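Local coordinates for protein putative nudix hydrolase family member (Chromobacterium violaceum, PDB 3F13) that is a putative Nudix-family hydrolase, probably magnesium-dependent, whose own substrate is not established, at residues A105-P110 and A122-Y127; I78-A83 and F117-A122. One frame throughout, in Å; residues are numbered along the deposited sequence.

Contact 1. Residues A105-P110 and A122-Y127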
# COMPACT_ATOMS: atom_id res chain seq x y z
N ALA B 105 -12.91 -16.82 7.63
CA ALA B 105 -13.44 -17.59 6.50
C ALA B 105 -13.28 -16.80 5.20
O ALA B 105 -12.67 -15.73 5.19
CB ALA B 105 -14.90 -17.96 6.73
N LEU B 106 -13.79 -17.35 4.11
CA LEU B 106 -13.59 -16.78 2.78
C LEU B 106 -14.94 -16.60 2.12
O LEU B 106 -15.81 -17.48 2.21
CB LEU B 106 -12.73 -17.71 1.94
CG LEU B 106 -11.38 -17.95 2.56
CD1 LEU B 106 -10.55 -18.86 1.66
CD2 LEU B 106 -10.71 -16.59 2.77
N VAL B 107 -15.12 -15.47 1.44
CA VAL B 107 -16.38 -15.19 0.79
C VAL B 107 -16.22 -15.16 -0.74
O VAL B 107 -15.37 -14.44 -1.23
CB VAL B 107 -16.91 -13.85 1.24
CG1 VAL B 107 -17.98 -13.39 0.25
CG2 VAL B 107 -17.41 -13.92 2.68
N SER B 108 -17.04 -15.92 -1.47
CA SER B 108 -16.86 -16.03 -2.95
C SER B 108 -17.74 -15.07 -3.77
O SER B 108 -17.49 -14.84 -4.96
CB SER B 108 -17.07 -17.47 -3.44
N SER B 109 -18.77 -14.52 -3.14
CA SER B 109 -19.60 -13.54 -3.82
C SER B 109 -20.39 -12.74 -2.80
O SER B 109 -20.61 -13.22 -1.69
CB SER B 109 -20.51 -14.21 -4.88
OG SER B 109 -21.84 -14.33 -4.44
N PRO B 110 -20.78 -11.50 -3.15
CA PRO B 110 -21.48 -10.61 -2.23
C PRO B 110 -22.86 -11.17 -1.89
O PRO B 110 -23.52 -10.67 -0.99
CB PRO B 110 -21.62 -9.32 -3.02
CG PRO B 110 -20.64 -9.45 -4.17
CD PRO B 110 -20.65 -10.89 -4.48
N ALA B 122 -22.32 -4.74 1.79
CA ALA B 122 -22.47 -3.58 0.91
C ALA B 122 -21.13 -3.30 0.24
O ALA B 122 -21.06 -3.01 -0.97
CB ALA B 122 -22.87 -2.37 1.72
N ILE B 123 -20.08 -3.38 1.04
CA ILE B 123 -18.76 -3.04 0.49
C ILE B 123 -18.34 -4.08 -0.57
O ILE B 123 -17.76 -3.76 -1.61
CB ILE B 123 -17.72 -2.92 1.64
CG1 ILE B 123 -17.95 -1.62 2.44
CG2 ILE B 123 -16.29 -3.07 1.09
CD1 ILE B 123 -17.31 -1.60 3.86
N LEU B 124 -18.62 -5.35 -0.30
CA LEU B 124 -18.26 -6.40 -1.25
C LEU B 124 -19.03 -6.29 -2.55
O LEU B 124 -18.50 -6.65 -3.62
CB LEU B 124 -18.46 -7.80 -0.64
CG LEU B 124 -17.40 -8.19 0.36
CD1 LEU B 124 -17.77 -9.54 0.97
CD2 LEU B 124 -16.03 -8.19 -0.34
N ARG B 125 -20.27 -5.80 -2.49
CA ARG B 125 -21.01 -5.59 -3.73
C ARG B 125 -20.34 -4.54 -4.62
O ARG B 125 -20.22 -4.71 -5.83
CB ARG B 125 -22.47 -5.18 -3.45
CG ARG B 125 -23.29 -6.31 -2.95
CD ARG B 125 -24.78 -6.19 -3.41
NE ARG B 125 -25.35 -7.52 -3.31
CZ ARG B 125 -26.02 -7.94 -2.25
NH1 ARG B 125 -26.48 -9.18 -2.19
NH2 ARG B 125 -26.23 -7.09 -1.25
N ARG B 126 -19.91 -3.44 -4.02
CA ARG B 126 -19.29 -2.35 -4.75
C ARG B 126 -17.96 -2.80 -5.29
O ARG B 126 -17.59 -2.47 -6.41
CB ARG B 126 -19.09 -1.17 -3.81
CG ARG B 126 -18.68 0.10 -4.53
CD ARG B 126 -19.30 1.29 -3.75
NE ARG B 126 -18.59 2.54 -4.02
CZ ARG B 126 -18.50 3.54 -3.15
NH1 ARG B 126 -17.84 4.63 -3.48
NH2 ARG B 126 -19.04 3.42 -1.95
N TYR B 127 -17.22 -3.54 -4.48
CA TYR B 127 -15.93 -4.09 -4.92
C TYR B 127 -16.15 -5.03 -6.11
O TYR B 127 -15.38 -5.05 -7.07
CB TYR B 127 -15.31 -4.90 -3.78
CG TYR B 127 -14.13 -5.73 -4.27
CD1 TYR B 127 -12.94 -5.11 -4.64
CD2 TYR B 127 -14.20 -7.12 -4.37
CE1 TYR B 127 -11.86 -5.85 -5.09
CE2 TYR B 127 -13.11 -7.87 -4.82
CZ TYR B 127 -11.95 -7.21 -5.18
OH TYR B 127 -10.86 -7.93 -5.62
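Pro110 meets helix 118-132 with two ring atoms, CB and CG. The first presses on the second methylene of the arginine, with Pro110 CB 3.4 Å from Arg125 CG, while the neighbouring Pro110 CG sits 3.6 Å from Leu124 O, a carbonyl of the helix backbone. The CA atoms of Pro110 and Arg125 come within 5.3 Å, so the loop runs close to the helix at this point. Arg125 starts with CG anti to its own carbonyl carbon (chi1 -73°) and then bends at chi2, and Arg125 NH1 comes to 3.5 Å from Pro110 O. That oxygen stands over one face of the guanidinium, toward the rim of the group. NH1 has its salt bridge with Asp111, the next residue along the loop. In the Nudix fold, helices pack on the faces of a central mixed sheet, and here the chain leaving strand 103-107 crosses onto the helix that follows it. Deeper in, Leu124 turns CD1 to the strand end, where Val107 CG1 meets Leu124 CD1 at 3.9 Å. Val29, on the adjoining strand 28-33, also touches Leu124, and Met114 borders Val107.

Contact 2. Residues I78-A83 and F117-A122; sequences ITPFNA and FVEGRA
The turn of the beta hairpin formed by strands 70-78 and 82-90 meets the first turn of helix 118-132 here, at the surface of the Nudix fold. Two side chains carry almost all of the contact. Thr79 CG2 sits over one face of the Glu119 carboxylate, almost straight above CD: Thr79 CG2 is 3.4 Å from Glu119 CD and nearly as near to both carboxylate oxygens. Thr79 CB lies 3.6 Å from Glu119 OE2, so the carboxylate is met by carbon atoms of the threonine, in van der Waals contact. The glutamate chain is folded to get there, with CG anti to the carbonyl carbon (chi1 -55°) and a bend at chi2 (-57°) bringing CD round to the hairpin. Its polar partner is His77, at the end of the first hairpin strand, whose NE2 is hydrogen-bonded to Glu119 OE1. That bond ties the carboxylate to the same hairpin whose turn supplies the methyl. The threonine hydroxyl is engaged inside the turn, placed between the backbone N and the carbonyl carbon (chi1 80°). Thr79 OG1 accepts from the backbone N of both Phe81 and Asn82, giving an ST turn and an ST motif, and this double grip fixes which way CG2 points. The backbone bond from Thr79 N to Asn82 O, 2.9 Å long, closes the turn. Pro80 adds a marginal touch, with Pro80 CD 4.4 Å from Glu119 OE2.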
# COMPACT_ATOMS: atom_id res chain seq x y z
N ILE B 78 -19.50 5.31 3.43
CA ILE B 78 -19.98 5.89 4.69
C ILE B 78 -21.26 5.21 5.20
O ILE B 78 -22.13 4.81 4.44
CB ILE B 78 -20.19 7.43 4.64
CG1 ILE B 78 -21.36 7.78 3.71
CG2 ILE B 78 -18.88 8.13 4.17
CD1 ILE B 78 -21.85 9.19 3.81
N THR B 79 -21.37 5.14 6.51
CA THR B 79 -22.59 4.64 7.14
C THR B 79 -22.98 5.69 8.19
O THR B 79 -22.33 6.72 8.30
CB THR B 79 -22.29 3.33 7.87
OG1 THR B 79 -21.68 3.66 9.12
CG2 THR B 79 -21.32 2.48 7.04
N PRO B 80 -24.02 5.41 9.00
CA PRO B 80 -24.45 6.50 9.87
C PRO B 80 -23.45 6.84 10.94
O PRO B 80 -23.47 7.97 11.44
CB PRO B 80 -25.77 5.97 10.48
CG PRO B 80 -26.32 5.03 9.39
CD PRO B 80 -25.01 4.32 8.92
N PHE B 81 -22.55 5.90 11.25
CA PHE B 81 -21.58 6.06 12.32
C PHE B 81 -20.10 6.19 11.92
O PHE B 81 -19.31 6.77 12.66
CB PHE B 81 -21.70 4.88 13.28
CG PHE B 81 -22.95 4.92 14.12
CD1 PHE B 81 -22.96 5.57 15.35
CD2 PHE B 81 -24.12 4.37 13.64
CE1 PHE B 81 -24.12 5.63 16.12
CE2 PHE B 81 -25.29 4.43 14.38
CZ PHE B 81 -25.29 5.07 15.62
N ASN B 82 -19.76 5.60 10.77
CA ASN B 82 -18.37 5.41 10.36
C ASN B 82 -18.10 5.86 8.92
O ASN B 82 -18.97 5.76 8.04
CB ASN B 82 -18.01 3.94 10.54
CG ASN B 82 -18.04 3.54 12.01
OD1 ASN B 82 -17.48 4.24 12.86
ND2 ASN B 82 -18.73 2.47 12.32
N ALA B 83 -16.90 6.38 8.69
CA ALA B 83 -16.45 6.67 7.33
C ALA B 83 -15.31 5.72 6.95
O ALA B 83 -14.21 5.87 7.45
CB ALA B 83 -16.01 8.13 7.19
N PHE B 117 -21.97 -9.10 8.31
CA PHE B 117 -22.41 -7.80 8.68
C PHE B 117 -22.90 -7.05 7.42
O PHE B 117 -22.31 -7.17 6.34
CB PHE B 117 -21.30 -7.03 9.37
CG PHE B 117 -21.78 -5.78 10.00
CD1 PHE B 117 -22.38 -5.80 11.25
CD2 PHE B 117 -21.71 -4.57 9.30
CE1 PHE B 117 -22.86 -4.63 11.83
CE2 PHE B 117 -22.20 -3.41 9.86
CZ PHE B 117 -22.77 -3.43 11.14
N VAL B 118 -23.98 -6.30 7.56
CA VAL B 118 -24.60 -5.59 6.44
C VAL B 118 -23.66 -4.68 5.62
O VAL B 118 -23.61 -4.79 4.40
CB VAL B 118 -25.78 -4.71 6.92
CG1 VAL B 118 -25.36 -3.90 8.13
CG2 VAL B 118 -26.23 -3.79 5.78
N GLU B 119 -22.97 -3.76 6.29
CA GLU B 119 -21.96 -2.91 5.63
C GLU B 119 -20.83 -3.70 4.97
O GLU B 119 -20.33 -3.31 3.91
CB GLU B 119 -21.36 -1.93 6.63
CG GLU B 119 -22.38 -1.05 7.39
CD GLU B 119 -23.28 -0.23 6.47
OE1 GLU B 119 -23.06 -0.23 5.23
OE2 GLU B 119 -24.23 0.42 6.99
N GLY B 120 -20.40 -4.79 5.61
CA GLY B 120 -19.45 -5.73 5.00
C GLY B 120 -20.00 -6.23 3.66
O GLY B 120 -19.29 -6.27 2.65
N ARG B 121 -21.27 -6.63 3.64
CA ARG B 121 -21.85 -7.06 2.36
C ARG B 121 -21.95 -5.94 1.34
O ARG B 121 -21.68 -6.16 0.16
CB ARG B 121 -23.26 -7.68 2.55
CG ARG B 121 -23.69 -8.48 1.35
CD ARG B 121 -25.08 -9.17 1.54
NE ARG B 121 -25.04 -10.19 2.59
CZ ARG B 121 -24.86 -11.49 2.38
NH1 ARG B 121 -24.68 -11.96 1.15
NH2 ARG B 121 -24.86 -12.34 3.41
N ALA B 122 -22.32 -4.74 1.79
CA ALA B 122 -22.47 -3.58 0.91
C ALA B 122 -21.13 -3.30 0.24
O ALA B 122 -21.06 -3.01 -0.97
CB ALA B 122 -22.87 -2.37 1.72

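Contacts 1 and 2 use successive turns of helix 118-132 and share Ala122; their centres lie 13 Å apart. Contact 1 joins the helix to the chain leaving strand 103-107 and is partly buried, whereas contact 2 joins its first turn to the hairpin between strands 70-78 and 82-90 at the surface. A probable hydrogen bond connects them directly: Arg121 NH1, from residues 117-122, is 2.8 Å from Pro110 O, in residues 105-110. Along the chain the segments alternate. Both contacts reach the same mixed sheet. All four segments belong to the Nudix domain, but no residue of either contact is established as catalytic or metal-binding.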